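Local coordinates for protein S-adenosylmethionine-dependent methyltransferase (Clostridium acetobutylicum, PDB 1Y8C) that probably transfers a methyl group from S-adenosylmethionine to an acceptor substrate, at residues Ser24-Glu29 with Asp221-Tyr226; Asp39-Leu44 with Gly49-Asn54; Asn54-Phe59 with Leu84-Ala89; Trp63-Ser68 with Ser94-Asn99. One frame throughout, in Å; residues are numbered along the deposited sequence.

Overall arrangement
All four contacts bear on the seven-stranded mixed sheet of a class I methyltransferase fold. Interactions 1, 2 and 4 are buried in the core, whereas interaction 3 is only partly buried, toward the surface. Interactions 2 and 3 share Asn54: helix 52-55 faces strand 40-44 in one, and the 3-10 turn after it meets the approach to strand 87-89 in the other; interaction 1 adds helix 20-32 beside the same helix and reaches the outer strand 217-224. Interaction 4 packs strand 61-65 against a loop. Chemistry follows position: interaction 2 has a hydroxyl-carboxylate hydrogen bond near the glycine-rich loop, whereas the others are apolar, interaction 1 with the Phe26 ring over a backbone carbonyl group.

Interaction 1 of 4, residues Ser24-Glu29 with Asp221-Tyr226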
loop_
_atom_site.group_PDB
_atom_site.type_symbol
_atom_site.label_atom_id
_atom_site.label_comp_id
_atom_site.label_asym_id
_atom_site.label_seq_id
_atom_site.Cartn_x
_atom_site.Cartn_y
_atom_site.Cartn_z
ATOM N N SER A 24 -5.020 -6.647 -8.090
ATOM C CA SER A 24 -6.117 -5.907 -8.695
ATOM C C SER A 24 -7.299 -6.832 -8.988
ATOM O O SER A 24 -8.435 -6.496 -8.668
ATOM C CB SER A 24 -5.655 -5.161 -9.961
ATOM O OG SER A 24 -4.903 -5.984 -10.824
ATOM N N ASP A 25 -7.043 -8.004 -9.563
ATOM C CA ASP A 25 -8.136 -8.937 -9.859
ATOM C C ASP A 25 -8.836 -9.343 -8.575
ATOM O O ASP A 25 -10.069 -9.379 -8.518
ATOM C CB ASP A 25 -7.617 -10.189 -10.566
ATOM C CG ASP A 25 -7.049 -9.883 -11.943
ATOM O OD1 ASP A 25 -7.065 -8.686 -12.345
ATOM O OD2 ASP A 25 -6.586 -10.831 -12.621
ATOM N N PHE A 26 -8.056 -9.661 -7.546
ATOM C CA PHE A 26 -8.647 -10.047 -6.276
ATOM C C PHE A 26 -9.557 -8.924 -5.789
ATOM O O PHE A 26 -10.656 -9.179 -5.293
ATOM C CB PHE A 26 -7.581 -10.296 -5.210
ATOM C CG PHE A 26 -8.159 -10.593 -3.845
ATOM C CD1 PHE A 26 -8.692 -11.846 -3.555
ATOM C CD2 PHE A 26 -8.168 -9.623 -2.852
ATOM C CE1 PHE A 26 -9.233 -12.132 -2.299
ATOM C CE2 PHE A 26 -8.709 -9.892 -1.586
ATOM C CZ PHE A 26 -9.237 -11.152 -1.311
ATOM N N ILE A 27 -9.098 -7.683 -5.929
ATOM C CA ILE A 27 -9.881 -6.552 -5.466
ATOM C C ILE A 27 -11.160 -6.392 -6.262
ATOM O O ILE A 27 -12.228 -6.181 -5.691
ATOM C CB ILE A 27 -9.087 -5.244 -5.539
ATOM C CG1 ILE A 27 -7.833 -5.346 -4.668
ATOM C CG2 ILE A 27 -9.949 -4.095 -5.041
ATOM C CD1 ILE A 27 -6.814 -4.263 -4.937
ATOM N N ILE A 28 -11.058 -6.486 -7.581
ATOM C CA ILE A 28 -12.239 -6.358 -8.418
ATOM C C ILE A 28 -13.241 -7.443 -8.020
ATOM O O ILE A 28 -14.434 -7.182 -7.858
ATOM C CB ILE A 28 -11.898 -6.539 -9.909
ATOM C CG1 ILE A 28 -10.926 -5.464 -10.362
ATOM C CG2 ILE A 28 -13.177 -6.455 -10.735
ATOM C CD1 ILE A 28 -11.508 -4.070 -10.255
ATOM N N GLU A 29 -12.731 -8.658 -7.859
ATOM C CA GLU A 29 -13.547 -9.806 -7.495
ATOM C C GLU A 29 -14.353 -9.528 -6.232
ATOM O O GLU A 29 -15.563 -9.774 -6.165
ATOM C CB GLU A 29 -12.644 -11.025 -7.288
ATOM C CG GLU A 29 -13.358 -12.316 -6.911
ATOM C CD GLU A 29 -12.384 -13.399 -6.439
ATOM O OE1 GLU A 29 -12.845 -14.531 -6.130
ATOM O OE2 GLU A 29 -11.157 -13.113 -6.373
ATOM N N ASP A 221 -13.944 -8.974 5.871
ATOM C CA ASP A 221 -13.115 -10.125 5.615
ATOM C C ASP A 221 -11.676 -9.800 5.939
ATOM O O ASP A 221 -11.234 -8.667 5.781
ATOM C CB ASP A 221 -13.237 -10.571 4.158
ATOM C CG ASP A 221 -13.172 -12.093 4.006
ATOM O OD1 ASP A 221 -12.408 -12.742 4.761
ATOM O OD2 ASP A 221 -13.875 -12.633 3.122
ATOM N N LYS A 222 -10.963 -10.818 6.411
ATOM C CA LYS A 222 -9.561 -10.721 6.776
ATOM C C LYS A 222 -8.871 -11.954 6.198
ATOM O O LYS A 222 -8.954 -13.046 6.766
ATOM C CB LYS A 222 -9.409 -10.705 8.296
ATOM C CG LYS A 222 -7.970 -10.554 8.734
ATOM C CD LYS A 222 -7.816 -10.355 10.235
ATOM C CE LYS A 222 -8.297 -11.563 11.039
ATOM N NZ LYS A 222 -7.963 -11.429 12.495
ATOM N N VAL A 223 -8.189 -11.773 5.070
ATOM C CA VAL A 223 -7.512 -12.882 4.411
ATOM C C VAL A 223 -5.991 -12.768 4.341
ATOM O O VAL A 223 -5.392 -11.787 4.792
ATOM C CB VAL A 223 -8.025 -13.055 2.981
ATOM C CG1 VAL A 223 -9.535 -13.197 2.993
ATOM C CG2 VAL A 223 -7.578 -11.867 2.121
ATOM N N ASP A 224 -5.379 -13.788 3.744
ATOM C CA ASP A 224 -3.935 -13.852 3.590
ATOM C C ASP A 224 -3.493 -13.348 2.224
ATOM O O ASP A 224 -3.841 -13.912 1.191
ATOM C CB ASP A 224 -3.448 -15.290 3.771
ATOM C CG ASP A 224 -1.934 -15.391 3.836
ATOM O OD1 ASP A 224 -1.241 -14.828 2.954
ATOM O OD2 ASP A 224 -1.430 -16.058 4.771
ATOM N N CYS A 225 -2.716 -12.277 2.244
ATOM C CA CYS A 225 -2.175 -11.672 1.045
ATOM C C CYS A 225 -3.007 -11.793 -0.230
ATOM O O CYS A 225 -2.674 -12.561 -1.130
ATOM C CB CYS A 225 -0.786 -12.231 0.796
ATOM S SG CYS A 225 0.142 -11.328 -0.443
ATOM N N TYR A 226 -4.078 -11.005 -0.292
ATOM C CA TYR A 226 -4.992 -10.935 -1.435
ATOM C C TYR A 226 -5.440 -12.268 -2.055
ATOM O O TYR A 226 -5.207 -12.542 -3.229
ATOM C CB TYR A 226 -4.384 -10.027 -2.518
ATOM C CG TYR A 226 -4.156 -8.600 -2.058
ATOM C CD1 TYR A 226 -3.026 -8.258 -1.304
ATOM C CD2 TYR A 226 -5.096 -7.602 -2.325
ATOM C CE1 TYR A 226 -2.842 -6.958 -0.825
ATOM C CE2 TYR A 226 -4.927 -6.303 -1.846
ATOM C CZ TYR A 226 -3.806 -5.983 -1.096
ATOM O OH TYR A 226 -3.676 -4.703 -0.589
#
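The Phe26 side chain leaves helix 20-32 with CG trans to the backbone N (chi1 175°), which carries the ring to Tyr226, whose own CG is turned back beside its backbone N (chi1 -61°). The two side chains cross at about a right angle. The backbone of Tyr226 does much of the touching: Tyr226 C sits 3.5 Å above the plane of the Phe26 ring, over the centre, and Tyr226 O lies 3.6 Å from Phe26 CD1. The rings approach obliquely, closest at Phe26 CD2 and Tyr226 CD2, 3.7 Å apart. At the far end of the phenylalanine, Phe26 CZ meets Val223 CG2 at 3.9 Å, the valine coming from the opposite direction. Ile27 runs alongside the tyrosine, its CD1 4.2 Å from Tyr226 CE2. Tyr226 is anchored beyond this apolar surface by its hydroxyl, hydrogen-bonded to Asp141, and by its ring, stacked on Trp23. Helix 20-32 thus packs against the end of strand 217-224 and the turn that follows it; that strand is an outermost one of the mixed sheet, paired with strand 237-244, while Ile27 also touches Leu55 of helix 52-55.

Interaction 2 of 4, residues Asp39-Leu44 with Gly49-Asn54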
loop_
_atom_site.group_PDB
_atom_site.type_symbol
_atom_site.label_atom_id
_atom_site.label_comp_id
_atom_site.label_asym_id
_atom_site.label_seq_id
_atom_site.Cartn_x
_atom_site.Cartn_y
_atom_site.Cartn_z
ATOM N N ASP A 39 -18.434 3.558 -9.781
ATOM C CA ASP A 39 -18.427 4.965 -10.125
ATOM C C ASP A 39 -17.173 5.697 -9.687
ATOM O O ASP A 39 -16.473 6.274 -10.518
ATOM C CB ASP A 39 -19.643 5.670 -9.540
ATOM C CG ASP A 39 -20.903 5.372 -10.317
ATOM O OD1 ASP A 39 -20.830 5.347 -11.566
ATOM O OD2 ASP A 39 -21.971 5.176 -9.690
ATOM N N ASP A 40 -16.882 5.671 -8.388
ATOM C CA ASP A 40 -15.728 6.393 -7.869
ATOM C C ASP A 40 -14.699 5.574 -7.102
ATOM O O ASP A 40 -15.011 4.860 -6.141
ATOM C CB ASP A 40 -16.225 7.566 -7.031
ATOM C CG ASP A 40 -17.052 8.530 -7.848
ATOM O OD1 ASP A 40 -16.471 9.222 -8.722
ATOM O OD2 ASP A 40 -18.288 8.585 -7.643
ATOM N N TYR A 41 -13.453 5.716 -7.547
ATOM C CA TYR A 41 -12.309 5.007 -6.989
ATOM C C TYR A 41 -11.168 5.908 -6.498
ATOM O O TYR A 41 -10.675 6.771 -7.225
ATOM C CB TYR A 41 -11.757 4.028 -8.040
ATOM C CG TYR A 41 -10.398 3.451 -7.688
ATOM C CD1 TYR A 41 -10.199 2.764 -6.479
ATOM C CD2 TYR A 41 -9.310 3.585 -8.557
ATOM C CE1 TYR A 41 -8.959 2.225 -6.147
ATOM C CE2 TYR A 41 -8.061 3.050 -8.235
ATOM C CZ TYR A 41 -7.897 2.368 -7.023
ATOM O OH TYR A 41 -6.674 1.836 -6.687
ATOM N N LEU A 42 -10.745 5.670 -5.262
ATOM C CA LEU A 42 -9.654 6.406 -4.637
ATOM C C LEU A 42 -8.552 5.454 -4.174
ATOM O O LEU A 42 -8.785 4.514 -3.393
ATOM C CB LEU A 42 -10.157 7.182 -3.417
ATOM C CG LEU A 42 -9.069 7.789 -2.514
ATOM C CD1 LEU A 42 -8.491 9.028 -3.181
ATOM C CD2 LEU A 42 -9.649 8.146 -1.156
ATOM N N ASP A 43 -7.344 5.706 -4.647
ATOM C CA ASP A 43 -6.219 4.893 -4.239
ATOM C C ASP A 43 -5.266 5.770 -3.427
ATOM O O ASP A 43 -4.679 6.713 -3.954
ATOM C CB ASP A 43 -5.519 4.324 -5.469
ATOM C CG ASP A 43 -4.340 3.469 -5.108
ATOM O OD1 ASP A 43 -4.357 2.892 -3.993
ATOM O OD2 ASP A 43 -3.403 3.366 -5.934
ATOM N N LEU A 44 -5.144 5.469 -2.137
ATOM C CA LEU A 44 -4.267 6.211 -1.227
ATOM C C LEU A 44 -2.882 5.599 -1.276
ATOM O O LEU A 44 -2.749 4.380 -1.230
ATOM C CB LEU A 44 -4.763 6.098 0.210
ATOM C CG LEU A 44 -6.151 6.615 0.526
ATOM C CD1 LEU A 44 -6.595 6.072 1.880
ATOM C CD2 LEU A 44 -6.137 8.128 0.508
ATOM N N GLY A 49 1.703 4.460 -9.278
ATOM C CA GLY A 49 0.521 3.973 -9.957
ATOM C C GLY A 49 0.513 2.567 -10.513
ATOM O O GLY A 49 -0.221 2.290 -11.464
ATOM N N ASN A 50 1.296 1.668 -9.927
ATOM C CA ASN A 50 1.345 0.294 -10.415
ATOM C C ASN A 50 0.082 -0.490 -10.130
ATOM O O ASN A 50 -0.200 -1.491 -10.774
ATOM C CB ASN A 50 2.558 -0.430 -9.830
ATOM C CG ASN A 50 3.841 -0.005 -10.495
ATOM O OD1 ASN A 50 3.856 0.254 -11.697
ATOM N ND2 ASN A 50 4.927 0.057 -9.734
ATOM N N LEU A 51 -0.691 -0.019 -9.172
ATOM C CA LEU A 51 -1.917 -0.698 -8.815
ATOM C C LEU A 51 -3.086 0.117 -9.367
ATOM O O LEU A 51 -4.121 -0.425 -9.749
ATOM C CB LEU A 51 -1.980 -0.797 -7.297
ATOM C CG LEU A 51 -2.685 -1.963 -6.625
ATOM C CD1 LEU A 51 -1.997 -2.238 -5.303
ATOM C CD2 LEU A 51 -4.143 -1.656 -6.420
ATOM N N THR A 52 -2.896 1.428 -9.431
ATOM C CA THR A 52 -3.925 2.334 -9.920
ATOM C C THR A 52 -4.254 2.089 -11.390
ATOM O O THR A 52 -5.426 2.105 -11.783
ATOM C CB THR A 52 -3.484 3.798 -9.759
ATOM O OG1 THR A 52 -2.736 3.937 -8.545
ATOM C CG2 THR A 52 -4.694 4.711 -9.704
ATOM N N GLU A 53 -3.223 1.868 -12.203
ATOM C CA GLU A 53 -3.420 1.638 -13.632
ATOM C C GLU A 53 -4.243 0.378 -13.908
ATOM O O GLU A 53 -4.794 0.227 -14.988
ATOM C CB GLU A 53 -2.076 1.538 -14.354
ATOM C CG GLU A 53 -1.253 0.345 -13.931
ATOM C CD GLU A 53 0.046 0.208 -14.696
ATOM O OE1 GLU A 53 0.924 -0.547 -14.220
ATOM O OE2 GLU A 53 0.198 0.837 -15.768
ATOM N N ASN A 54 -4.331 -0.523 -12.940
ATOM C CA ASN A 54 -5.109 -1.736 -13.132
ATOM C C ASN A 54 -6.582 -1.548 -12.773
ATOM O O ASN A 54 -7.459 -2.085 -13.447
ATOM C CB ASN A 54 -4.529 -2.877 -12.291
ATOM C CG ASN A 54 -3.248 -3.433 -12.872
ATOM O OD1 ASN A 54 -2.553 -2.753 -13.624
ATOM N ND2 ASN A 54 -2.921 -4.674 -12.518
#
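Leu51 is the first residue of the segment 49-54 to reach the strand, in a loose van der Waals approach of Leu51 CD2 to Tyr41 OH at 4.3 Å. Thr52, which begins helix 52-55, carries the rest of the contact with its two branches divided between two partners. The methyl Thr52 CG2 comes obliquely to the tyrosine ring, 4.0 Å from Tyr41 CE2. The hydroxyl Thr52 OG1 donates to Asp43 OD2 at 2.8 Å, approaching the anti lone pair of that oxygen, on the side away from OD1. Asp43 reaches this point because its CG is fully extended from the backbone N (chi1 -180°), directing the carboxylate from the strand toward the helix. The second oxygen, OD1, is hydrogen-bonded to the hydroxyl of Thr106, which also meets Tyr41 OH, so this buried carboxylate has a partner on each oxygen and its rotation is restrained. Farther along, Glu53 N bonds to Gly49 O at 3.1 Å, tying the glycine to the start of the helix, and Asn54 ND2 reaches Ser24 OG of helix 20-32. The turn joining the segments, together with Gly49, forms the glycine-rich loop that in class I methyltransferases typically lines the cofactor site. The contact belongs to the beta-alpha-beta unit formed by strand 40-44, helix 52-55 and strand 61-65, with strands 61-65 and 104-107 flanking strand 40-44 in the sheet.

Interaction 3 of 4, residues Asn54-Phe59 with Leu84-Ala89; sequences NLCPKF and LKPRLA
Cys56 and Leu84 make the principal apolar contact, with Cys56 SG 4.0 Å from Leu84 CD2. The sulfur stands trans to the backbone N (chi1 168°), a torsion that turns it from the 3-10 turn 56-58 toward Leu84 and Pro86. On the leucine it is the CD2 branch that does the touching. Cys56 SG also rests near the proline ring, 4.3 Å from Pro86 CB, so one thiol spans both residues. A looser apolar pair borders this on the solvent side: Pro57 CB lies 4.5 Å from Leu84 CD2, and Pro57 is exposed where Cys56 is buried.

Backbone bonds shape the presenting turn. Lys58 N bonds to Leu55 O at 3.0 Å and Phe59 N to Cys56 O at 3.1 Å, the three-residue spacing of a 3-10 turn that follows the helix. Leu55 O also lies in the plane of the Phe59 ring, at its edge; that ring meets those of Tyr41 and Phe38.

Around the contact, Cys56 and Pro86 both touch Thr62 of strand 61-65, and Leu84 and Pro86 lean on Phe79 of helix 69-81. The arrangement joins the end of the first helical connection to the loop entering the edge strand 87-89, which lies parallel to strand 61-65, as in the Rossmann-like class I methyltransferase fold.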
loop_
_atom_site.group_PDB
_atom_site.type_symbol
_atom_site.label_atom_id
_atom_site.label_comp_id
_atom_site.label_asym_id
_atom_site.label_seq_id
_atom_site.Cartn_x
_atom_site.Cartn_y
_atom_site.Cartn_z
ATOM N N ASN A 54 -4.331 -0.523 -12.940
ATOM C CA ASN A 54 -5.109 -1.736 -13.132
ATOM C C ASN A 54 -6.582 -1.548 -12.773
ATOM O O ASN A 54 -7.459 -2.085 -13.447
ATOM C CB ASN A 54 -4.529 -2.877 -12.291
ATOM C CG ASN A 54 -3.248 -3.433 -12.872
ATOM O OD1 ASN A 54 -2.553 -2.753 -13.624
ATOM N ND2 ASN A 54 -2.921 -4.674 -12.518
ATOM N N LEU A 55 -6.849 -0.784 -11.715
ATOM C CA LEU A 55 -8.210 -0.555 -11.224
ATOM C C LEU A 55 -8.876 0.691 -11.797
ATOM O O LEU A 55 -10.095 0.735 -11.957
ATOM C CB LEU A 55 -8.185 -0.454 -9.698
ATOM C CG LEU A 55 -7.660 -1.663 -8.937
ATOM C CD1 LEU A 55 -7.254 -1.259 -7.541
ATOM C CD2 LEU A 55 -8.728 -2.738 -8.904
ATOM N N CYS A 56 -8.072 1.702 -12.093
ATOM C CA CYS A 56 -8.582 2.948 -12.644
ATOM C C CYS A 56 -9.505 2.767 -13.864
ATOM O O CYS A 56 -10.562 3.400 -13.945
ATOM C CB CYS A 56 -7.413 3.862 -13.009
ATOM S SG CYS A 56 -7.903 5.261 -14.005
ATOM N N PRO A 57 -9.117 1.913 -14.832
ATOM C CA PRO A 57 -9.959 1.699 -16.020
ATOM C C PRO A 57 -11.308 1.035 -15.755
ATOM O O PRO A 57 -12.188 1.026 -16.619
ATOM C CB PRO A 57 -9.072 0.852 -16.925
ATOM C CG PRO A 57 -8.216 0.112 -15.960
ATOM C CD PRO A 57 -7.845 1.183 -14.970
ATOM N N LYS A 58 -11.481 0.477 -14.565
ATOM C CA LYS A 58 -12.740 -0.170 -14.238
ATOM C C LYS A 58 -13.758 0.810 -13.654
ATOM O O LYS A 58 -14.922 0.465 -13.485
ATOM C CB LYS A 58 -12.483 -1.318 -13.268
ATOM C CG LYS A 58 -11.603 -2.417 -13.847
ATOM C CD LYS A 58 -12.238 -3.023 -15.089
ATOM C CE LYS A 58 -11.573 -4.335 -15.495
ATOM N NZ LYS A 58 -10.139 -4.159 -15.860
ATOM N N PHE A 59 -13.327 2.036 -13.361
ATOM C CA PHE A 59 -14.228 3.040 -12.801
ATOM C C PHE A 59 -14.444 4.253 -13.703
ATOM O O PHE A 59 -13.780 4.408 -14.732
ATOM C CB PHE A 59 -13.704 3.524 -11.451
ATOM C CG PHE A 59 -13.768 2.490 -10.376
ATOM C CD1 PHE A 59 -12.847 1.449 -10.339
ATOM C CD2 PHE A 59 -14.771 2.543 -9.409
ATOM C CE1 PHE A 59 -12.923 0.478 -9.356
ATOM C CE2 PHE A 59 -14.855 1.577 -8.422
ATOM C CZ PHE A 59 -13.930 0.537 -8.392
ATOM N N LEU A 84 -5.299 7.501 -19.520
ATOM C CA LEU A 84 -5.995 7.554 -18.235
ATOM C C LEU A 84 -5.932 8.971 -17.673
ATOM O O LEU A 84 -4.908 9.643 -17.783
ATOM C CB LEU A 84 -5.334 6.590 -17.258
ATOM C CG LEU A 84 -5.324 5.131 -17.711
ATOM C CD1 LEU A 84 -4.456 4.302 -16.769
ATOM C CD2 LEU A 84 -6.751 4.602 -17.738
ATOM N N LYS A 85 -7.025 9.422 -17.068
ATOM C CA LYS A 85 -7.060 10.764 -16.506
ATOM C C LYS A 85 -7.574 10.815 -15.072
ATOM O O LYS A 85 -8.612 11.398 -14.796
ATOM C CB LYS A 85 -7.908 11.687 -17.389
ATOM C CG LYS A 85 -7.343 11.904 -18.792
ATOM C CD LYS A 85 -8.195 12.860 -19.633
ATOM C CE LYS A 85 -8.111 14.306 -19.143
ATOM N NZ LYS A 85 -8.988 15.226 -19.939
ATOM N N PRO A 86 -6.872 10.164 -14.139
ATOM C CA PRO A 86 -7.339 10.213 -12.747
ATOM C C PRO A 86 -6.880 11.517 -12.058
ATOM O O PRO A 86 -5.816 12.051 -12.377
ATOM C CB PRO A 86 -6.699 8.965 -12.125
ATOM C CG PRO A 86 -5.432 8.817 -12.902
ATOM C CD PRO A 86 -5.876 9.092 -14.319
ATOM N N ARG A 87 -7.686 12.030 -11.129
ATOM C CA ARG A 87 -7.330 13.257 -10.419
ATOM C C ARG A 87 -6.233 12.955 -9.408
ATOM O O ARG A 87 -6.353 12.014 -8.620
ATOM C CB ARG A 87 -8.527 13.829 -9.663
ATOM C CG ARG A 87 -9.761 14.110 -10.503
ATOM C CD ARG A 87 -9.488 15.100 -11.620
ATOM N NE ARG A 87 -10.728 15.702 -12.103
ATOM C CZ ARG A 87 -11.246 16.831 -11.629
ATOM N NH1 ARG A 87 -10.629 17.498 -10.657
ATOM N NH2 ARG A 87 -12.387 17.289 -12.125
ATOM N N LEU A 88 -5.170 13.752 -9.408
ATOM C CA LEU A 88 -4.073 13.519 -8.473
ATOM C C LEU A 88 -4.019 14.552 -7.334
ATOM O O LEU A 88 -4.507 15.676 -7.463
ATOM C CB LEU A 88 -2.753 13.512 -9.247
ATOM C CG LEU A 88 -2.665 12.576 -10.462
ATOM C CD1 LEU A 88 -1.329 12.751 -11.149
ATOM C CD2 LEU A 88 -2.848 11.138 -10.027
ATOM N N ALA A 89 -3.439 14.163 -6.208
ATOM C CA ALA A 89 -3.313 15.079 -5.079
ATOM C C ALA A 89 -2.224 14.614 -4.120
ATOM O O ALA A 89 -2.199 13.456 -3.703
ATOM C CB ALA A 89 -4.647 15.221 -4.343
#

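Interaction 4 of 4, residues Trp63-Ser68 with Ser94-Asn99; sequences WAVDLS and SNLNIN
In the Rossmann-like sheet of this class I methyltransferase fold, strand 61-65 turns Trp63 and Val65 toward Leu96 and Ile98 of the loop between strands 87-89 and 104-107. Ile98 is the main partner, and its two branches work differently. Ile98 CG2 lies over a face of the Trp63 indole and makes a CH-pi contact, 4.0 Å from the centroid of the six-membered ring and 15° off its normal. The other branch, CG1, stands trans to the carbonyl carbon (chi1 -69°) and extends to CD1, which fits between the two strand residues. There Ile98 CD1 sits 3.6 Å from Trp63 CE3 and meets Val65 CG2 tip to tip at 3.4 Å. Trp63 and Ile98 run past each other in opposite directions. Leu96 adds a looser touch from the other part of the loop, with CD1 4.4 Å from Val65 CG2, and packs further on Leu42 and Leu44 of the neighbouring strand 40-44.

Farther along the chain, Asp66 and Ser68 shape the entry to helix 69-81. Asp66 OD2 is hydrogen-bonded to the backbone N of Gly47 in the glycine-rich loop, and Ser68 OG caps the helix at Met71 N. The other carboxylate oxygen, Asp66 OD1, closes an Asx turn by accepting Ser68 N on its anti lone pair at 2.8 Å, with an N-H...O angle of 161°.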
loop_
_atom_site.group_PDB
_atom_site.type_symbol
_atom_site.label_atom_id
_atom_site.label_comp_id
_atom_site.label_asym_id
_atom_site.label_seq_id
_atom_site.Cartn_x
_atom_site.Cartn_y
_atom_site.Cartn_z
ATOM N N TRP A 63 -9.226 8.927 -8.220
ATOM C CA TRP A 63 -8.382 9.857 -7.494
ATOM C C TRP A 63 -7.208 9.067 -6.938
ATOM O O TRP A 63 -7.386 7.993 -6.362
ATOM C CB TRP A 63 -9.142 10.504 -6.351
ATOM C CG TRP A 63 -10.030 11.587 -6.780
ATOM C CD1 TRP A 63 -11.223 11.465 -7.430
ATOM C CD2 TRP A 63 -9.815 12.983 -6.585
ATOM N NE1 TRP A 63 -11.775 12.707 -7.646
ATOM C CE2 TRP A 63 -10.933 13.655 -7.133
ATOM C CE3 TRP A 63 -8.795 13.733 -5.988
ATOM C CZ2 TRP A 63 -11.049 15.048 -7.117
ATOM C CZ3 TRP A 63 -8.910 15.118 -5.968
ATOM C CH2 TRP A 63 -10.033 15.762 -6.525
ATOM N N ALA A 64 -6.013 9.609 -7.125
ATOM C CA ALA A 64 -4.786 8.984 -6.661
ATOM C C ALA A 64 -4.064 9.971 -5.753
ATOM O O ALA A 64 -3.786 11.102 -6.154
ATOM C CB ALA A 64 -3.911 8.626 -7.848
ATOM N N VAL A 65 -3.758 9.540 -4.534
ATOM C CA VAL A 65 -3.091 10.393 -3.568
ATOM C C VAL A 65 -1.810 9.756 -3.055
ATOM O O VAL A 65 -1.766 8.563 -2.788
ATOM C CB VAL A 65 -4.005 10.662 -2.374
ATOM C CG1 VAL A 65 -3.331 11.610 -1.414
ATOM C CG2 VAL A 65 -5.331 11.222 -2.859
ATOM N N ASP A 66 -0.765 10.562 -2.925
ATOM C CA ASP A 66 0.516 10.075 -2.427
ATOM C C ASP A 66 1.296 11.260 -1.897
ATOM O O ASP A 66 1.161 12.365 -2.399
ATOM C CB ASP A 66 1.303 9.379 -3.545
ATOM C CG ASP A 66 2.435 8.500 -3.010
ATOM O OD1 ASP A 66 3.446 9.045 -2.501
ATOM O OD2 ASP A 66 2.302 7.258 -3.092
ATOM N N LEU A 67 2.114 11.026 -0.884
ATOM C CA LEU A 67 2.893 12.093 -0.283
ATOM C C LEU A 67 4.099 12.482 -1.128
ATOM O O LEU A 67 4.536 13.627 -1.102
ATOM C CB LEU A 67 3.360 11.658 1.101
ATOM C CG LEU A 67 4.086 12.683 1.970
ATOM C CD1 LEU A 67 3.146 13.835 2.350
ATOM C CD2 LEU A 67 4.585 11.973 3.218
ATOM N N SER A 68 4.632 11.530 -1.882
ATOM C CA SER A 68 5.801 11.790 -2.706
ATOM C C SER A 68 5.523 12.500 -4.018
ATOM O O SER A 68 5.037 11.886 -4.971
ATOM C CB SER A 68 6.525 10.483 -3.014
ATOM O OG SER A 68 7.643 10.719 -3.863
ATOM N N SER A 94 -2.819 10.602 6.750
ATOM C CA SER A 94 -3.339 10.886 8.082
ATOM C C SER A 94 -4.270 12.087 8.047
ATOM O O SER A 94 -5.196 12.184 8.844
ATOM C CB SER A 94 -2.185 11.158 9.042
ATOM O OG SER A 94 -1.246 10.095 9.020
ATOM N N ASN A 95 -4.009 13.007 7.123
ATOM C CA ASN A 95 -4.838 14.206 6.967
ATOM C C ASN A 95 -5.429 14.310 5.565
ATOM O O ASN A 95 -5.310 15.338 4.901
ATOM C CB ASN A 95 -4.024 15.465 7.269
ATOM C CG ASN A 95 -3.536 15.503 8.698
ATOM O OD1 ASN A 95 -4.328 15.366 9.637
ATOM N ND2 ASN A 95 -2.231 15.694 8.876
ATOM N N LEU A 96 -6.057 13.229 5.120
ATOM C CA LEU A 96 -6.685 13.186 3.811
ATOM C C LEU A 96 -7.752 14.288 3.738
ATOM O O LEU A 96 -8.658 14.330 4.574
ATOM C CB LEU A 96 -7.322 11.810 3.610
ATOM C CG LEU A 96 -8.073 11.558 2.304
ATOM C CD1 LEU A 96 -7.098 11.655 1.132
ATOM C CD2 LEU A 96 -8.729 10.187 2.336
ATOM N N ASN A 97 -7.631 15.185 2.757
ATOM C CA ASN A 97 -8.583 16.282 2.581
ATOM C C ASN A 97 -9.043 16.393 1.135
ATOM O O ASN A 97 -8.566 17.240 0.388
ATOM C CB ASN A 97 -7.966 17.621 3.022
ATOM C CG ASN A 97 -8.882 18.824 2.745
ATOM O OD1 ASN A 97 -10.021 18.885 3.228
ATOM N ND2 ASN A 97 -8.376 19.789 1.977
ATOM N N ILE A 98 -9.967 15.524 0.746
ATOM C CA ILE A 98 -10.517 15.531 -0.601
ATOM C C ILE A 98 -12.042 15.559 -0.504
ATOM O O ILE A 98 -12.656 14.658 0.059
ATOM C CB ILE A 98 -10.031 14.297 -1.391
ATOM C CG1 ILE A 98 -8.536 14.449 -1.665
ATOM C CG2 ILE A 98 -10.793 14.155 -2.710
ATOM C CD1 ILE A 98 -7.955 13.383 -2.545
ATOM N N ASN A 99 -12.653 16.610 -1.035
ATOM C CA ASN A 99 -14.102 16.734 -0.973
ATOM C C ASN A 99 -14.740 15.778 -1.970
ATOM O O ASN A 99 -15.214 16.192 -3.028
ATOM C CB ASN A 99 -14.512 18.172 -1.285
ATOM C CG ASN A 99 -13.689 19.197 -0.514
ATOM O OD1 ASN A 99 -13.483 19.068 0.698
ATOM N ND2 ASN A 99 -13.217 20.224 -1.216
#